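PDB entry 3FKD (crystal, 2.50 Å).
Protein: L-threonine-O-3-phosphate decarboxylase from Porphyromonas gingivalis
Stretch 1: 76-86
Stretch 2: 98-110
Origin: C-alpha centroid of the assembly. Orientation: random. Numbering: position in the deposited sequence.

Stretch 1 76-86: PTAAFYQIAQA
Stretch 2 (98-110) SFAEYEDACRMYE

Two helices of one chain run in broadly the same direction, their N-to-C axes 32° apart (signed crossing angle -32°) and 8.4 Å at closest approach. The first stretch is helical and its helix begins earlier in the chain; helix 100-108 follows an extended lead-in at Ser98 and Phe99. The register pairs Thr77 with Glu101 (CA to CA 6.8 Å), Tyr81 with Ala105 (CA to CA 4.8 Å), Ala84 with Cys106 (CA to CA 5.4 Å) and Gln85 with Tyr109 (CA to CA 5.6 Å). Where the helices are close, Ala84 and Ala105 meet with only a methyl each: Ala84 CB lies 3.7 Å from Ala105 CB.

Tyr81, the most covered residue, is the knob, seated among Glu101, Asp104, Ala105 and Met108. Its CA-to-CB bond points sideways, but chi1 -80° (m) and chi2 -87° bring the ring across the second helix. Ala105 CB sits over the ring face, 4.0 Å from its centroid, while the selenomethionine Met108, all t, brings SE to the edge, 3.8 Å from Tyr81 CE1. At the tip, Tyr81 OH donates a 2.8 Å hydrogen bond to Glu101 OE1, giving the buried carboxylate a polar partner; Glu101 is m, m.

Tyr109, the first residue after the helix to leave helical phi/psi (-99/23), closes the C-terminal end. With chi1 -64° (m) and chi2 95°, it offers a ring face to Gln85, whose CB stands 3.7 Å from the ring centroid. Tyr109 CD1 also meets Ala84 CB at 3.8 Å. A water bridges the polar ends, donating to Gln85 OE1 (3.0 Å from the water O) and lying 2.9 Å from Tyr109 OH.

Phe80 (chi1 -64°, m; chi2 -48°) packs against the start of the second stretch. The edge of Tyr102 (chi1 -40°, chi2 -35°) meets its face, centroids 5.1 Å apart and planes at 77°. Phe99 (chi1 t, chi2 51°) adds its ring edge, CE2 lying 4.1 Å from Phe80 CE2.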

ATOM      1  N   PRO A  76       5.769   5.179   5.016  1.00 17.81           N
ATOM      2  CA  PRO A  76       7.237   5.103   5.103  1.00 16.24           C
ATOM      3  C   PRO A  76       7.685   3.670   5.321  1.00 18.11           C
ATOM      4  O   PRO A  76       8.752   3.287   4.805  1.00 17.34           O
ATOM      5  CB  PRO A  76       7.570   5.985   6.296  1.00 16.77           C
ATOM      6  CG  PRO A  76       6.286   6.086   7.067  1.00 17.70           C
ATOM      7  CD  PRO A  76       5.214   6.124   5.995  1.00 16.93           C
ATOM      8  N   THR A  77       6.868   2.871   6.012  1.00 16.88           N
ATOM      9  CA  THR A  77       7.166   1.438   6.142  1.00 17.49           C
ATOM     10  C   THR A  77       7.384   0.729   4.769  1.00 18.41           C
ATOM     11  O   THR A  77       8.406   0.075   4.568  1.00 17.25           O
ATOM     12  CB  THR A  77       6.090   0.673   6.967  1.00 18.07           C
ATOM     13  OG1 THR A  77       6.003   1.200   8.285  1.00 16.68           O
ATOM     14  CG2 THR A  77       6.429  -0.781   7.060  1.00 20.16           C
ATOM     15  N   ALA A  78       6.437   0.874   3.830  1.00 18.66           N
ATOM     16  CA  ALA A  78       6.629   0.323   2.484  1.00 19.04           C
ATOM     17  C   ALA A  78       8.016   0.620   1.923  1.00 18.60           C
ATOM     18  O   ALA A  78       8.688  -0.290   1.417  1.00 19.17           O
ATOM     19  CB  ALA A  78       5.521   0.779   1.491  1.00 17.71           C
ATOM     20  N   ALA A  79       8.429   1.885   2.007  1.00 17.58           N
ATOM     21  CA  ALA A  79       9.766   2.297   1.575  1.00 17.35           C
ATOM     22  C   ALA A  79      10.923   1.485   2.192  1.00 18.21           C
ATOM     23  O   ALA A  79      11.923   1.293   1.534  1.00 17.31           O
ATOM     24  CB  ALA A  79       9.978   3.775   1.822  1.00 15.74           C
ATOM     25  N   PHE A  80      10.791   1.042   3.450  1.00 18.14           N
ATOM     26  CA  PHE A  80      11.881   0.337   4.141  1.00 18.95           C
ATOM     27  C   PHE A  80      12.069  -1.040   3.525  1.00 20.65           C
ATOM     28  O   PHE A  80      13.184  -1.497   3.310  1.00 20.66           O
ATOM     29  CB  PHE A  80      11.606   0.198   5.644  1.00 18.07           C
ATOM     30  CG  PHE A  80      11.542   1.492   6.351  1.00 17.31           C
ATOM     31  CD1 PHE A  80      12.534   2.443   6.160  1.00 17.64           C
ATOM     32  CD2 PHE A  80      10.497   1.776   7.198  1.00 17.28           C
ATOM     33  CE1 PHE A  80      12.471   3.634   6.788  1.00 17.72           C
ATOM     34  CE2 PHE A  80      10.435   2.969   7.849  1.00 15.92           C
ATOM     35  CZ  PHE A  80      11.416   3.897   7.646  1.00 18.03           C
ATOM     36  N   TYR A  81      10.933  -1.673   3.264  1.00 20.01           N
ATOM     37  CA  TYR A  81      10.827  -2.928   2.574  1.00 20.23           C
ATOM     38  C   TYR A  81      11.271  -2.846   1.097  1.00 24.50           C
ATOM     39  O   TYR A  81      11.968  -3.737   0.592  1.00 24.67           O
ATOM     40  CB  TYR A  81       9.376  -3.350   2.672  1.00 19.30           C
ATOM     41  CG  TYR A  81       9.036  -3.972   3.994  1.00 21.96           C
ATOM     42  CD1 TYR A  81       9.227  -5.344   4.216  1.00 23.16           C
ATOM     43  CD2 TYR A  81       8.563  -3.207   5.039  1.00 20.77           C
ATOM     44  CE1 TYR A  81       8.929  -5.923   5.431  1.00 20.44           C
ATOM     45  CE2 TYR A  81       8.236  -3.786   6.247  1.00 21.20           C
ATOM     46  CZ  TYR A  81       8.427  -5.147   6.428  1.00 22.40           C
ATOM     47  OH  TYR A  81       8.116  -5.708   7.637  1.00 25.38           O
ATOM     48  N   GLN A  82      10.852  -1.802   0.382  1.00 21.85           N
ATOM     49  CA  GLN A  82      11.296  -1.712  -0.987  1.00 23.32           C
ATOM     50  C   GLN A  82      12.818  -1.538  -1.090  1.00 24.17           C
ATOM     51  O   GLN A  82      13.427  -1.963  -2.077  1.00 25.00           O
ATOM     52  CB  GLN A  82      10.569  -0.611  -1.756  1.00 24.04           C
ATOM     53  CG  GLN A  82      10.216  -1.032  -3.193  1.00 23.61           C
ATOM     54  CD  GLN A  82       9.913   0.140  -4.107  1.00 26.00           C
ATOM     55  OE1 GLN A  82       9.015   0.943  -3.847  1.00 26.71           O
ATOM     56  NE2 GLN A  82      10.663   0.243  -5.189  1.00 27.84           N
ATOM     57  N   ILE A  83      13.414  -0.882  -0.092  1.00 23.32           N
ATOM     58  CA  ILE A  83      14.866  -0.646  -0.053  1.00 23.02           C
ATOM     59  C   ILE A  83      15.619  -1.951   0.275  1.00 22.78           C
ATOM     60  O   ILE A  83      16.566  -2.320  -0.415  1.00 23.98           O
ATOM     61  CB  ILE A  83      15.228   0.438   1.003  1.00 22.97           C
ATOM     62  CG1 ILE A  83      14.745   1.841   0.575  1.00 21.85           C
ATOM     63  CG2 ILE A  83      16.724   0.447   1.304  1.00 23.04           C
ATOM     64  CD1 ILE A  83      15.117   2.921   1.597  1.00 19.31           C
ATOM     65  N   ALA A  84      15.185  -2.622   1.337  1.00 22.22           N
ATOM     66  CA  ALA A  84      15.620  -3.969   1.694  1.00 23.25           C
ATOM     67  C   ALA A  84      15.575  -4.889   0.495  1.00 25.38           C
ATOM     68  O   ALA A  84      16.572  -5.542   0.204  1.00 25.50           O
ATOM     69  CB  ALA A  84      14.759  -4.533   2.786  1.00 23.57           C
ATOM     70  N   GLN A  85      14.430  -4.912  -0.201  1.00 24.33           N
ATOM     71  CA  GLN A  85      14.239  -5.718  -1.413  1.00 24.22           C
ATOM     72  C   GLN A  85      15.301  -5.474  -2.481  1.00 25.55           C
ATOM     73  O   GLN A  85      15.986  -6.437  -2.945  1.00 25.55           O
ATOM     74  CB  GLN A  85      12.831  -5.553  -2.003  1.00 23.68           C
ATOM     75  CG  GLN A  85      12.415  -6.684  -2.929  1.00 25.93           C
ATOM     76  CD  GLN A  85      11.060  -6.463  -3.618  1.00 28.09           C
ATOM     77  OE1 GLN A  85      10.409  -5.434  -3.430  1.00 30.06           O
ATOM     78  NE2 GLN A  85      10.648  -7.423  -4.432  1.00 26.14           N
ATOM     79  N   ALA A  86      15.447  -4.208  -2.868  1.00 23.40           N
ATOM     80  CA  ALA A  86      16.404  -3.832  -3.907  1.00 25.05           C
ATOM     81  C   ALA A  86      17.847  -4.305  -3.590  1.00 29.17           C
ATOM     82  O   ALA A  86      18.693  -4.347  -4.482  1.00 28.85           O
ATOM     83  CB  ALA A  86      16.373  -2.333  -4.149  1.00 25.52           C
ATOM     84  N   SER A  98      14.943   0.373  18.126  1.00 24.81           N
ATOM     85  CA  SER A  98      14.484   1.150  16.967  1.00 22.18           C
ATOM     86  C   SER A  98      13.188   0.577  16.405  1.00 22.77           C
ATOM     87  O   SER A  98      12.765  -0.500  16.789  1.00 23.85           O
ATOM     88  CB  SER A  98      15.555   1.180  15.886  1.00 21.72           C
ATOM     89  OG  SER A  98      16.012  -0.138  15.605  1.00 21.63           O
ATOM     90  N   PHE A  99      12.547   1.319  15.509  1.00 22.47           N
ATOM     91  CA  PHE A  99      11.357   0.843  14.795  1.00 22.90           C
ATOM     92  C   PHE A  99      11.581  -0.588  14.246  1.00 20.76           C
ATOM     93  O   PHE A  99      12.490  -0.815  13.472  1.00 20.29           O
ATOM     94  CB  PHE A  99      11.026   1.846  13.659  1.00 22.30           C
ATOM     95  CG  PHE A  99       9.696   1.636  13.015  1.00 20.32           C
ATOM     96  CD1 PHE A  99       8.543   1.522  13.779  1.00 22.51           C
ATOM     97  CD2 PHE A  99       9.583   1.602  11.652  1.00 20.16           C
ATOM     98  CE1 PHE A  99       7.312   1.355  13.181  1.00 20.76           C
ATOM     99  CE2 PHE A  99       8.352   1.416  11.045  1.00 19.95           C
ATOM    100  CZ  PHE A  99       7.229   1.285  11.808  1.00 21.51           C
ATOM    101  N   ALA A 100      10.736  -1.533  14.637  1.00 22.34           N
ATOM    102  CA  ALA A 100      10.991  -2.967  14.400  1.00 23.91           C
ATOM    103  C   ALA A 100      11.004  -3.285  12.912  1.00 26.48           C
ATOM    104  O   ALA A 100      11.452  -4.362  12.451  1.00 26.14           O
ATOM    105  CB  ALA A 100       9.932  -3.821  15.120  1.00 24.25           C
ATOM    106  N   GLU A 101      10.499  -2.320  12.155  1.00 24.89           N
ATOM    107  CA  GLU A 101      10.357  -2.480  10.730  1.00 24.18           C
ATOM    108  C   GLU A 101      11.655  -2.400   9.929  1.00 23.70           C
ATOM    109  O   GLU A 101      11.702  -2.931   8.824  1.00 25.27           O
ATOM    110  CB  GLU A 101       9.285  -1.519  10.214  1.00 25.54           C
ATOM    111  CG  GLU A 101       7.924  -1.738  10.916  1.00 25.09           C
ATOM    112  CD  GLU A 101       7.336  -3.104  10.627  1.00 27.23           C
ATOM    113  OE1 GLU A 101       7.606  -3.657   9.532  1.00 25.82           O
ATOM    114  OE2 GLU A 101       6.602  -3.621  11.502  1.00 29.92           O
ATOM    115  N   TYR A 102      12.699  -1.757  10.443  1.00 22.77           N
ATOM    116  CA  TYR A 102      13.985  -1.852   9.760  1.00 23.27           C
ATOM    117  C   TYR A 102      14.428  -3.306   9.801  1.00 24.14           C
ATOM    118  O   TYR A 102      14.818  -3.881   8.774  1.00 23.41           O
ATOM    119  CB  TYR A 102      15.076  -0.953  10.344  1.00 21.56           C
ATOM    120  CG  TYR A 102      14.630   0.422  10.757  1.00 21.76           C
ATOM    121  CD1 TYR A 102      13.641   1.121  10.031  1.00 20.18           C
ATOM    122  CD2 TYR A 102      15.204   1.045  11.881  1.00 20.69           C
ATOM    123  CE1 TYR A 102      13.240   2.404  10.427  1.00 20.56           C
ATOM    124  CE2 TYR A 102      14.812   2.307  12.288  1.00 21.41           C
ATOM    125  CZ  TYR A 102      13.817   2.995  11.563  1.00 21.54           C
ATOM    126  OH  TYR A 102      13.426   4.252  11.976  1.00 19.50           O
ATOM    127  N   GLU A 103      14.319  -3.903  10.986  1.00 24.29           N
ATOM    128  CA  GLU A 103      14.706  -5.288  11.154  1.00 25.76           C
ATOM    129  C   GLU A 103      13.883  -6.218  10.253  1.00 26.39           C
ATOM    130  O   GLU A 103      14.448  -7.008   9.507  1.00 24.39           O
ATOM    131  CB  GLU A 103      14.583  -5.728  12.602  1.00 26.45           C
ATOM    132  CG  GLU A 103      15.544  -6.836  12.970  1.00 29.87           C
ATOM    133  CD  GLU A 103      15.203  -7.525  14.306  1.00 33.55           C
ATOM    134  OE1 GLU A 103      15.052  -6.831  15.340  1.00 30.52           O
ATOM    135  OE2 GLU A 103      15.094  -8.781  14.314  1.00 37.20           O
ATOM    136  N   ASP A 104      12.556  -6.111  10.337  1.00 26.14           N
ATOM    137  CA  ASP A 104      11.669  -7.011   9.625  1.00 25.52           C
ATOM    138  C   ASP A 104      11.954  -6.944   8.151  1.00 24.95           C
ATOM    139  O   ASP A 104      11.984  -7.972   7.497  1.00 24.06           O
ATOM    140  CB  ASP A 104      10.201  -6.685   9.882  1.00 27.13           C
ATOM    141  CG  ASP A 104       9.819  -6.813  11.340  1.00 31.75           C
ATOM    142  OD1 ASP A 104      10.456  -7.633  12.060  1.00 36.73           O
ATOM    143  OD2 ASP A 104       8.888  -6.088  11.776  1.00 30.29           O
ATOM    144  N   ALA A 105      12.197  -5.737   7.642  1.00 24.38           N
ATOM    145  CA  ALA A 105      12.548  -5.578   6.228  1.00 25.85           C
ATOM    146  C   ALA A 105      13.810  -6.335   5.852  1.00 24.67           C
ATOM    147  O   ALA A 105      13.828  -7.095   4.880  1.00 25.44           O
ATOM    148  CB  ALA A 105      12.686  -4.108   5.838  1.00 22.99           C
ATOM    149  N   CYS A 106      14.862  -6.069   6.610  1.00 25.43           N
ATOM    150  CA  CYS A 106      16.169  -6.649   6.397  1.00 25.13           C
ATOM    151  C   CYS A 106      16.111  -8.178   6.473  1.00 27.61           C
ATOM    152  O   CYS A 106      16.849  -8.868   5.780  1.00 27.13           O
ATOM    153  CB  CYS A 106      17.143  -6.113   7.441  1.00 25.42           C
ATOM    154  SG  CYS A 106      17.927  -4.530   7.020  1.00 26.47           S
ATOM    155  N   ARG A 107      15.255  -8.707   7.339  1.00 27.83           N
ATOM    156  CA  ARG A 107      15.145 -10.145   7.497  1.00 25.91           C
ATOM    157  C   ARG A 107      14.398 -10.693   6.283  1.00 27.88           C
ATOM    158  O   ARG A 107      14.876 -11.598   5.604  1.00 26.40           O
ATOM    159  CB  ARG A 107      14.433 -10.522   8.809  1.00 24.74           C
ATOM    160  CG  ARG A 107      13.943 -11.983   8.838  1.00 30.89           C
ATOM    161  CD  ARG A 107      13.019 -12.291   9.984  1.00 32.35           C
ATOM    162  NE  ARG A 107      11.793 -11.502   9.861  1.00 44.58           N
ATOM    163  CZ  ARG A 107      10.759 -11.528  10.713  1.00 47.84           C
ATOM    164  NH1 ARG A 107      10.771 -12.335  11.774  1.00 47.22           N
ATOM    165  NH2 ARG A 107       9.697 -10.747  10.488  1.00 45.61           N
HETATM  166  N   MSE A 108      13.230 -10.126   5.999  1.00 26.36           N
HETATM  167  CA  MSE A 108      12.428 -10.649   4.917  1.00 26.02           C
HETATM  168  C   MSE A 108      13.288 -10.774   3.690  1.00 27.07           C
HETATM  169  O   MSE A 108      13.180 -11.750   2.952  1.00 28.26           O
HETATM  170  CB  MSE A 108      11.210  -9.778   4.650  1.00 25.70           C
HETATM  171  CG  MSE A 108      10.467 -10.122   3.379  1.00 26.92           C
HETATM  172 SE   MSE A 108       8.892  -8.986   3.208  1.00 44.33          SE
HETATM  173  CE  MSE A 108       8.548  -9.208   1.304  1.00 29.87           C
ATOM    174  N   TYR A 109      14.180  -9.813   3.478  1.00 26.87           N
ATOM    175  CA  TYR A 109      15.026  -9.894   2.292  1.00 28.15           C
ATOM    176  C   TYR A 109      16.435 -10.462   2.554  1.00 29.07           C
ATOM    177  O   TYR A 109      17.362 -10.263   1.769  1.00 29.02           O
ATOM    178  CB  TYR A 109      14.988  -8.583   1.500  1.00 25.24           C
ATOM    179  CG  TYR A 109      13.591  -8.363   0.980  1.00 26.09           C
ATOM    180  CD1 TYR A 109      12.681  -7.576   1.682  1.00 26.10           C
ATOM    181  CD2 TYR A 109      13.149  -8.997  -0.171  1.00 25.92           C
ATOM    182  CE1 TYR A 109      11.399  -7.407   1.242  1.00 25.24           C
ATOM    183  CE2 TYR A 109      11.850  -8.829  -0.637  1.00 28.00           C
ATOM    184  CZ  TYR A 109      10.979  -8.024   0.077  1.00 26.73           C
ATOM    185  OH  TYR A 109       9.697  -7.841  -0.363  1.00 23.54           O
ATOM    186  N   GLU A 110      16.543 -11.219   3.642  1.00 28.67           N
ATOM    187  CA  GLU A 110      17.754 -11.967   4.016  1.00 31.32           C
ATOM    188  C   GLU A 110      19.066 -11.159   3.995  1.00 30.05           C
ATOM    189  O   GLU A 110      20.068 -11.581   3.420  1.00 29.24           O
ATOM    190  CB  GLU A 110      17.861 -13.259   3.195  1.00 31.57           C
ATOM    191  CG  GLU A 110      16.820 -14.321   3.571  1.00 36.01           C
ATOM    192  CD  GLU A 110      16.409 -15.233   2.383  1.00 46.55           C
ATOM    193  OE1 GLU A 110      16.969 -15.070   1.258  1.00 44.47           O
ATOM    194  OE2 GLU A 110      15.520 -16.107   2.582  1.00 46.13           O
TER
HETATM  195  O   HOH W   1       8.869  -5.102  -0.869  1.00 29.82           O